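Local coordinates for protein gluconate kinase (Lactobacillus acidophilus, PDB 3LL3) that binds ATP and D-xylulose and probably phosphorylates a sugar or sugar acid, as FGGY-family carbohydrate kinases do, at residues 296-301 / 341-346; 337-342 / 480-485. All blocks are in the same frame, centred on the assembly; numbering follows the deposited sequence.

Contact 1 (296-301 with 341-346) and contact 2 (337-342 with 480-485) share Gly341 and Gly342; their centres are about 11 Å apart, and both use the loop that follows strand 335-337. Both are largely buried, but contact 1 sits about 12 Å from the centre of the chain, among three bound ligands, and contact 2 about 22 Å from it, on the last turns of helix 465-485. Their chemistry differs accordingly: contact 1 is a dense network of amide, carboxylate and guanidinium hydrogen bonds, whereas contact 2 has no hydrogen bond between its segments and rests on leucine, isoleucine, the hydroxyl end of a tyrosine and the aliphatic part of an arginine. Asn298 of contact 1 packs directly against Pro338 and Tyr339 of contact 2.

Contact 1: 296-301 / 341-346; sequences VNNGGI and GGERAP. With DXP (1-deoxy-D-xylulose-5-phosphate), chain D; ATP (adenosine-5'-triphosphate), chain C; XUL (D-xylulose), chain E.
Asn297 lays its side-chain amide beside the guanidinium of Arg344, the two planes only 24° apart. OD1 of Asn297 accepts two bonds, from Arg344 NE at 2.7 Å and from Arg344 NH2 at 2.9 Å. The NE bond meets a lone pair of the amide oxygen, while the NH2 bond runs nearly along the C=O axis. A bend at chi3 (-67°) turns NE out of the line of the chain, toward Asn297 OD1. Arg344 NH1 reaches O3 of D-xylulose at 2.7 Å. The ND2 of Asn297 holds the phosphate of 1-deoxy-D-xylulose-5-phosphate through O3P, 2.9 Å away, and is weakly bonded to Gly342 O. An alanine in place of Arg344 would probably leave Asn297 OD1 without both donors, its amide freer to turn away from the phosphate, and xylulose O3 without the NH1 donor.

The carboxylate of Glu343 holds the 296-298 backbone and the Asn298 amide. Its OE1 takes the backbone N of Asn297 on the syn lone pair at 2.8 Å and the N of Arg344 on the anti one. OE2 is met from above the carboxylate plane by ND2 of Asn298, also at 2.8 Å, and lies against Val296 CG1. The amide of Asn298 spans the glycines: ND2 donates to Gly342 O at 3.0 Å, and OD1 receives Gly341 N in an almost straight bond (177°). Farther along, Gly299 occupies the N-cap position of helix 300-311, and Gly300 O accepts from O2' of the ATP ribose. Segment 296-301 thus runs from the phosphate of 1-deoxy-D-xylulose-5-phosphate to the ATP ribose. The asparagine amides bridge glutamate, arginine, glycine backbone and phosphate, and backbone N-H groups complete the network around the buried carboxylate.

Contact 2: 337-342 / 480-485; sequences LPYLGG and EIRNAL. With DXP (1-deoxy-D-xylulose-5-phosphate), chain D.
The C-terminal helix 465-485 packs here on the end of strand 335-337 and the turn after it, within the C-terminal half of the FGGY kinase. Leu337 points its side chain at the helix, crossing Arg482 at about a right angle. Its CD1 lies 3.7 Å from CA of Arg482, and the same methyl touches CG2 of Ile481 at 4.1 Å and CD1 of Leu485 at 4.0 Å. The other methyl, CD2, rests on Arg482 CB at 3.9 Å. Beside it, the hydroxyl end of Tyr339 meets the aliphatic part of Arg482, OH to CG at 3.5 Å. CG of Arg482 stands anti to the backbone N (chi1 158°); the chain bends at chi2 and chi3, and its end leads away from 337-342. There NH1 donates to OD1 of Asn483 at 2.8 Å. Pro338 CD lies above one face of the Tyr339 ring, offset toward the rim, and Tyr478 and Tyr489 add to the packing around Leu337 and Tyr339. Between the segments the contact is van der Waals packing without hydrogen bonds; Arg482 contributes its carbon chain here, while its charge is paired through NH2 with Asp382 of helix 365-388.

Contact 1: 296-301 / 341-346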
# COMPACT_ATOMS: atom_id res chain seq x y z
N VAL A 296 -4.76 9.07 -19.01
CA VAL A 296 -4.50 8.49 -17.69
C VAL A 296 -5.83 8.29 -16.98
O VAL A 296 -6.59 9.25 -16.77
CB VAL A 296 -3.61 9.44 -16.86
CG1 VAL A 296 -3.37 8.88 -15.47
CG2 VAL A 296 -2.27 9.67 -17.56
N ASN A 297 -6.14 7.04 -16.62
CA ASN A 297 -7.43 6.73 -16.01
C ASN A 297 -7.61 7.38 -14.64
O ASN A 297 -8.69 7.89 -14.31
CB ASN A 297 -7.62 5.21 -15.84
CG ASN A 297 -7.54 4.44 -17.16
OD1 ASN A 297 -7.75 5.00 -18.24
ND2 ASN A 297 -7.26 3.14 -17.06
N ASN A 298 -6.55 7.32 -13.85
CA ASN A 298 -6.64 7.51 -12.40
C ASN A 298 -6.46 8.94 -11.96
O ASN A 298 -5.45 9.29 -11.34
CB ASN A 298 -5.67 6.56 -11.71
CG ASN A 298 -6.00 5.10 -12.01
OD1 ASN A 298 -7.04 4.60 -11.60
ND2 ASN A 298 -5.12 4.43 -12.75
N GLY A 299 -7.46 9.76 -12.27
CA GLY A 299 -7.45 11.17 -11.93
C GLY A 299 -8.33 11.46 -10.74
O GLY A 299 -8.18 10.85 -9.66
N GLY A 300 -9.28 12.37 -10.92
CA GLY A 300 -10.16 12.76 -9.85
C GLY A 300 -11.03 11.62 -9.35
O GLY A 300 -11.53 11.68 -8.23
N ILE A 301 -11.23 10.61 -10.19
CA ILE A 301 -12.01 9.44 -9.80
C ILE A 301 -11.38 8.75 -8.59
O ILE A 301 -12.07 8.20 -7.74
CB ILE A 301 -12.15 8.43 -10.98
CG1 ILE A 301 -13.14 7.32 -10.62
CG2 ILE A 301 -10.78 7.82 -11.38
CD1 ILE A 301 -13.73 6.62 -11.86
N GLY A 341 -8.15 1.74 -11.20
CA GLY A 341 -8.90 1.12 -12.30
C GLY A 341 -8.06 0.50 -13.40
O GLY A 341 -8.42 0.60 -14.57
N GLY A 342 -6.95 -0.15 -13.06
CA GLY A 342 -5.96 -0.48 -14.07
C GLY A 342 -5.44 0.85 -14.60
O GLY A 342 -5.88 1.92 -14.13
N GLU A 343 -4.53 0.83 -15.56
CA GLU A 343 -4.01 2.10 -16.07
C GLU A 343 -3.59 2.05 -17.53
O GLU A 343 -3.05 1.03 -18.00
CB GLU A 343 -2.83 2.58 -15.20
CG GLU A 343 -2.32 3.98 -15.53
CD GLU A 343 -3.45 5.00 -15.58
OE1 GLU A 343 -4.21 5.03 -16.59
OE2 GLU A 343 -3.57 5.77 -14.61
N ARG A 344 -3.84 3.13 -18.26
CA ARG A 344 -3.28 3.30 -19.59
C ARG A 344 -1.91 3.96 -19.43
O ARG A 344 -1.04 3.38 -18.80
CB ARG A 344 -4.27 4.02 -20.53
CG ARG A 344 -5.40 3.07 -20.96
CD ARG A 344 -6.53 3.74 -21.75
NE ARG A 344 -7.27 4.67 -20.92
CZ ARG A 344 -7.93 5.73 -21.39
NH1 ARG A 344 -7.94 5.99 -22.69
NH2 ARG A 344 -8.56 6.54 -20.55
N ALA A 345 -1.68 5.16 -19.96
CA ALA A 345 -0.39 5.80 -19.71
C ALA A 345 -0.29 6.08 -18.21
O ALA A 345 -1.30 6.43 -17.60
CB ALA A 345 -0.25 7.10 -20.49
N PRO A 346 0.92 5.94 -17.63
CA PRO A 346 2.17 5.55 -18.30
C PRO A 346 2.49 4.04 -18.31
O PRO A 346 3.38 3.64 -19.06
CB PRO A 346 3.22 6.29 -17.48
CG PRO A 346 2.70 6.16 -16.08
CD PRO A 346 1.17 6.23 -16.20
C1 DXP D . -10.85 -5.20 -16.26
C2 DXP D . -11.20 -3.91 -15.45
C3 DXP D . -11.49 -2.63 -16.27
C4 DXP D . -10.26 -2.37 -17.17
C5 DXP D . -9.94 -1.01 -17.84
O2 DXP D . -10.90 -3.84 -14.30
O3 DXP D . -11.96 -1.62 -15.47
O4 DXP D . -9.16 -2.97 -16.57
O5 DXP D . -8.62 -0.55 -17.74
P DXP D . -7.68 0.12 -18.95
O2P DXP D . -7.04 -1.05 -19.83
O1P DXP D . -8.51 1.26 -19.70
O3P DXP D . -6.51 0.68 -18.40
PG ATP C . -16.44 17.07 -18.00
O1G ATP C . -17.53 17.37 -16.78
O2G ATP C . -15.91 18.50 -18.65
O3G ATP C . -17.06 16.22 -19.01
PB ATP C . -15.22 15.53 -15.91
O1B ATP C . -13.77 14.78 -15.70
O2B ATP C . -16.33 14.59 -15.84
O3B ATP C . -15.12 16.28 -17.39
PA ATP C . -14.41 17.60 -13.97
O1A ATP C . -13.22 18.26 -14.88
O2A ATP C . -15.18 18.61 -13.25
O3A ATP C . -15.54 16.69 -14.77
O5' ATP C . -13.66 16.67 -12.84
C5' ATP C . -14.45 15.82 -12.04
C4' ATP C . -13.64 15.42 -10.83
O4' ATP C . -13.18 16.44 -9.95
C3' ATP C . -14.05 14.20 -9.95
O3' ATP C . -13.46 12.99 -10.31
C2' ATP C . -13.85 14.72 -8.48
O2' ATP C . -13.44 13.71 -7.59
C1' ATP C . -12.89 15.86 -8.71
N9 ATP C . -13.04 16.96 -7.76
C8 ATP C . -14.16 17.62 -7.43
N7 ATP C . -13.76 18.68 -6.56
C5 ATP C . -12.36 18.62 -6.41
C6 ATP C . -11.44 19.42 -5.69
N6 ATP C . -11.92 20.57 -4.94
N1 ATP C . -10.13 19.14 -5.73
C2 ATP C . -9.65 18.08 -6.47
N3 ATP C . -10.56 17.30 -7.17
C4 ATP C . -11.89 17.58 -7.13
C1 XUL E . -7.53 10.46 -26.39
C2 XUL E . -7.77 8.98 -26.06
C3 XUL E . -9.06 8.53 -25.33
C4 XUL E . -10.20 9.57 -25.27
C5 XUL E . -10.89 9.81 -26.63
O1 XUL E . -6.43 10.95 -25.65
O2 XUL E . -6.91 8.17 -26.33
O3 XUL E . -8.76 8.20 -24.00
O4 XUL E . -11.15 9.10 -24.35
O5 XUL E . -12.19 10.32 -26.45

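Contact 2: 337-342 / 480-485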
# COMPACT_ATOMS: atom_id res chain seq x y z
N LEU A 337 0.62 4.44 -5.14
CA LEU A 337 0.47 4.15 -6.57
C LEU A 337 -1.04 4.19 -6.87
O LEU A 337 -1.80 3.42 -6.30
CB LEU A 337 1.08 2.79 -6.94
CG LEU A 337 2.57 2.56 -6.61
CD1 LEU A 337 3.03 1.15 -7.03
CD2 LEU A 337 3.43 3.62 -7.28
N PRO A 338 -1.46 5.09 -7.76
CA PRO A 338 -2.90 5.41 -7.91
C PRO A 338 -3.69 4.48 -8.83
O PRO A 338 -4.82 4.81 -9.18
CB PRO A 338 -2.89 6.81 -8.54
CG PRO A 338 -1.54 6.98 -9.15
CD PRO A 338 -0.61 5.92 -8.63
N TYR A 339 -3.13 3.34 -9.21
CA TYR A 339 -3.74 2.55 -10.28
C TYR A 339 -5.00 1.78 -9.91
O TYR A 339 -5.10 0.59 -10.21
CB TYR A 339 -2.72 1.57 -10.84
CG TYR A 339 -1.34 2.13 -11.01
CD1 TYR A 339 -1.11 3.30 -11.72
CD2 TYR A 339 -0.25 1.45 -10.51
CE1 TYR A 339 0.19 3.78 -11.90
CE2 TYR A 339 1.03 1.92 -10.66
CZ TYR A 339 1.25 3.08 -11.36
OH TYR A 339 2.55 3.51 -11.50
N LEU A 340 -5.98 2.46 -9.32
CA LEU A 340 -7.22 1.80 -8.91
C LEU A 340 -8.00 1.10 -10.05
O LEU A 340 -8.43 -0.03 -9.90
CB LEU A 340 -8.11 2.78 -8.13
CG LEU A 340 -7.95 2.72 -6.60
CD1 LEU A 340 -6.52 2.91 -6.22
CD2 LEU A 340 -8.79 3.79 -5.94
N GLY A 341 -8.15 1.74 -11.20
CA GLY A 341 -8.90 1.12 -12.30
C GLY A 341 -8.06 0.50 -13.40
O GLY A 341 -8.42 0.60 -14.57
N GLY A 342 -6.95 -0.15 -13.06
CA GLY A 342 -5.96 -0.48 -14.07
C GLY A 342 -5.44 0.85 -14.60
O GLY A 342 -5.88 1.92 -14.13
N GLU A 480 10.67 3.57 -7.89
CA GLU A 480 11.21 2.33 -7.34
C GLU A 480 10.07 1.42 -6.90
O GLU A 480 10.09 0.23 -7.20
CB GLU A 480 12.15 2.61 -6.18
CG GLU A 480 13.55 3.00 -6.62
CD GLU A 480 14.32 1.84 -7.23
OE1 GLU A 480 14.30 0.75 -6.62
OE2 GLU A 480 14.93 2.03 -8.32
N ILE A 481 9.08 1.97 -6.21
CA ILE A 481 7.96 1.17 -5.70
C ILE A 481 7.09 0.66 -6.86
O ILE A 481 6.66 -0.50 -6.89
CB ILE A 481 7.11 1.97 -4.69
CG1 ILE A 481 7.98 2.48 -3.54
CG2 ILE A 481 5.95 1.13 -4.16
CD1 ILE A 481 8.90 1.44 -2.91
N ARG A 482 6.85 1.52 -7.83
CA ARG A 482 6.13 1.11 -9.04
C ARG A 482 6.84 -0.05 -9.75
O ARG A 482 6.22 -1.05 -10.13
CB ARG A 482 5.91 2.31 -9.97
CG ARG A 482 5.67 1.97 -11.41
CD ARG A 482 6.95 2.17 -12.20
NE ARG A 482 6.92 3.44 -12.88
CZ ARG A 482 7.98 4.08 -13.36
NH1 ARG A 482 9.21 3.59 -13.23
NH2 ARG A 482 7.81 5.23 -13.97
N ASN A 483 8.16 0.10 -9.90
CA ASN A 483 8.96 -0.95 -10.53
C ASN A 483 8.87 -2.25 -9.74
O ASN A 483 8.78 -3.33 -10.32
CB ASN A 483 10.42 -0.51 -10.66
CG ASN A 483 10.62 0.60 -11.69
OD1 ASN A 483 9.73 0.90 -12.51
ND2 ASN A 483 11.79 1.24 -11.65
N ALA A 484 8.92 -2.15 -8.42
CA ALA A 484 8.98 -3.35 -7.57
C ALA A 484 7.71 -4.17 -7.72
O ALA A 484 7.74 -5.40 -7.68
CB ALA A 484 9.20 -2.98 -6.11
N LEU A 485 6.59 -3.48 -7.91
CA LEU A 485 5.28 -4.13 -7.98
C LEU A 485 4.77 -4.37 -9.40
O LEU A 485 3.76 -5.03 -9.57
CB LEU A 485 4.24 -3.31 -7.19
CG LEU A 485 4.42 -3.34 -5.67
CD1 LEU A 485 3.55 -2.29 -5.01
CD2 LEU A 485 4.09 -4.75 -5.14
C1 DXP D . -10.85 -5.20 -16.26
C2 DXP D . -11.20 -3.91 -15.45
C3 DXP D . -11.49 -2.63 -16.27
C4 DXP D . -10.26 -2.37 -17.17
C5 DXP D . -9.94 -1.01 -17.84
O2 DXP D . -10.90 -3.84 -14.30
O3 DXP D . -11.96 -1.62 -15.47
O4 DXP D . -9.16 -2.97 -16.57
O5 DXP D . -8.62 -0.55 -17.74
P DXP D . -7.68 0.12 -18.95
O2P DXP D . -7.04 -1.05 -19.83
O1P DXP D . -8.51 1.26 -19.70
O3P DXP D . -6.51 0.68 -18.40